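Local atomic coordinates of alpha-ketoglutarate-dependent 2,4-dichlorophenoxyacetate dioxygenase (Bradyrhizobium diazoefficiens, PDB entry 5BKE), a protein that probably catalyses the 2-oxoglutarate-dependent oxidation of aryloxyalkanoate herbicides such as 2,4-dichlorophenoxyacetate, using a metal centre normally occupied by iron. Residues S128-R133 against M277-V282. Numbering follows the deposited sequence.
Sequences SLLSAR and MRRATV. With OGA (N-oxalylglycine), chain O.
Leu129 and Ala280 exchange backbone hydrogen bonds in both directions, Leu129 N reaching Ala280 O at 2.8 Å, and Ser131 and Arg278 form a second reciprocal pair. Ser128, Leu130 and Ala132 stand opposite Thr281, Arg279 and Met277 as non-hydrogen-bonded pairs.

Apolar contacts differ between the faces. On the ligand side, the side chain of Met277, bent at chi2 and chi3, lays CE 3.9 Å from Ala132 CB and also against Leu130 CD2, the Leu130 and Met277 side chains crossing at about a right angle. Leu130 CD2 in turn packs 3.8 Å from O4 of N-oxalylglycine. On the other face, Leu129 CD1 meets Val282 CG2, and helix 52-59 packs over Leu129 and Ala280.

The two strands are neighbours in the major sheet of the double-stranded beta-helix (cupin) core characteristic of TauD/TfdA dioxygenases; strand 254-258 continues the sheet beyond 127-132.

Polar groups on the ligand side centre on Arg279. Its chain bends at chi3 (91°), which sets NE beside Thr281 OG1; from the same guanidinium, NH1 donates to O1 of the ligand at 2.8 Å. NE and NH2 both grip Thr281 OG1 from the side, nearly in the guanidinium plane, which restrains its rotation; Thr281 OG1 also bonds Asn86. Ser128 OG lies over one guanidinium face and is hydrogen-bonded to the manganese ligand Asp117. An alanine in place of Arg279 would probably leave the ligand carboxylate without this charged donor and Thr281 OG1 without its two-nitrogen grip.

Where the chain turns its corner at Arg133, two like charges come close beside Ser131, Arg133 NH2 lying 3.2 Å from Arg278 NH1, with the guanidinium planes 40° apart. Asp52 forms salt bridges with both arginines and Asp276 with Arg278, which probably offsets their repulsion, while Arg133 NE is anchored in plane by Ser131 OG at 2.8 Å.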
# COMPACT_ATOMS: atom_id res chain seq x y z
N SER C 128 40.06 13.50 6.83
CA SER C 128 41.39 13.40 6.25
C SER C 128 41.40 13.95 4.83
O SER C 128 40.47 13.69 4.05
CB SER C 128 41.85 11.95 6.22
OG SER C 128 41.92 11.39 7.52
N LEU C 129 42.45 14.69 4.49
CA LEU C 129 42.54 15.38 3.19
C LEU C 129 43.84 15.01 2.47
O LEU C 129 44.92 15.41 2.91
CB LEU C 129 42.45 16.89 3.38
CG LEU C 129 41.18 17.49 3.99
CD1 LEU C 129 41.12 17.39 5.51
CD2 LEU C 129 41.09 18.94 3.56
N LEU C 130 43.72 14.27 1.37
CA LEU C 130 44.89 13.73 0.66
C LEU C 130 45.17 14.39 -0.69
O LEU C 130 44.32 14.40 -1.59
CB LEU C 130 44.76 12.21 0.51
CG LEU C 130 46.01 11.41 0.14
CD1 LEU C 130 47.06 11.51 1.23
CD2 LEU C 130 45.65 9.96 -0.11
N SER C 131 46.39 14.93 -0.81
CA SER C 131 46.84 15.63 -2.00
C SER C 131 47.90 14.81 -2.74
O SER C 131 48.83 14.29 -2.12
CB SER C 131 47.37 17.00 -1.61
OG SER C 131 48.02 17.66 -2.67
N ALA C 132 47.72 14.67 -4.06
CA ALA C 132 48.64 13.91 -4.92
C ALA C 132 49.70 14.83 -5.53
O ALA C 132 49.41 15.64 -6.42
CB ALA C 132 47.86 13.19 -6.02
N ARG C 133 50.93 14.72 -5.03
CA ARG C 133 52.01 15.62 -5.44
C ARG C 133 52.88 15.00 -6.53
O ARG C 133 53.27 15.69 -7.47
CB ARG C 133 52.85 16.07 -4.24
CG ARG C 133 52.03 16.69 -3.11
CD ARG C 133 51.29 17.96 -3.52
NE ARG C 133 50.64 18.58 -2.37
CZ ARG C 133 51.23 19.42 -1.52
NH1 ARG C 133 50.55 19.91 -0.50
NH2 ARG C 133 52.51 19.76 -1.69
N MET C 277 52.44 11.54 -1.60
CA MET C 277 51.07 11.75 -1.13
C MET C 277 51.13 12.36 0.27
O MET C 277 51.83 11.84 1.15
CB MET C 277 50.28 10.43 -1.11
CG MET C 277 50.31 9.61 -2.39
SD MET C 277 49.55 10.41 -3.83
CE MET C 277 47.81 10.26 -3.41
N ARG C 278 50.41 13.47 0.45
CA ARG C 278 50.46 14.26 1.69
C ARG C 278 49.05 14.51 2.23
O ARG C 278 48.15 14.89 1.48
CB ARG C 278 51.18 15.59 1.44
CG ARG C 278 52.50 15.45 0.70
CD ARG C 278 53.24 16.76 0.58
NE ARG C 278 54.45 16.60 -0.22
CZ ARG C 278 55.30 17.57 -0.54
NH1 ARG C 278 55.11 18.83 -0.14
NH2 ARG C 278 56.36 17.28 -1.28
N ARG C 279 48.88 14.30 3.54
CA ARG C 279 47.58 14.33 4.22
C ARG C 279 47.48 15.45 5.26
O ARG C 279 48.40 15.65 6.04
CB ARG C 279 47.30 12.96 4.88
CG ARG C 279 45.87 12.75 5.36
CD ARG C 279 45.69 11.39 6.03
NE ARG C 279 45.92 11.46 7.47
CZ ARG C 279 46.10 10.41 8.28
NH1 ARG C 279 46.10 9.16 7.82
NH2 ARG C 279 46.30 10.62 9.58
N ALA C 280 46.37 16.18 5.27
CA ALA C 280 45.99 17.00 6.42
C ALA C 280 44.91 16.25 7.20
O ALA C 280 44.01 15.63 6.59
CB ALA C 280 45.51 18.37 5.99
N THR C 281 45.01 16.29 8.52
CA THR C 281 44.04 15.60 9.39
C THR C 281 43.37 16.56 10.37
O THR C 281 44.05 17.30 11.09
CB THR C 281 44.68 14.40 10.12
OG1 THR C 281 45.50 13.68 9.21
CG2 THR C 281 43.61 13.46 10.64
N VAL C 282 42.05 16.54 10.36
CA VAL C 282 41.25 17.35 11.27
C VAL C 282 40.88 16.48 12.45
O VAL C 282 40.29 15.40 12.27
CB VAL C 282 39.96 17.88 10.60
CG1 VAL C 282 39.16 18.75 11.56
CG2 VAL C 282 40.30 18.66 9.33
C1 OGA O . 45.91 8.00 4.40
C2 OGA O . 45.90 6.80 3.59
C4 OGA O . 46.36 5.84 1.37
C5 OGA O . 47.09 6.34 0.15
O1 OGA O . 45.25 7.97 5.47
O2 OGA O . 46.53 9.00 3.98
O2' OGA O . 45.62 5.74 4.13
O3 OGA O . 48.26 6.76 0.32
N1 OGA O . 46.16 6.95 2.30
O4 OGA O . 46.50 6.32 -0.95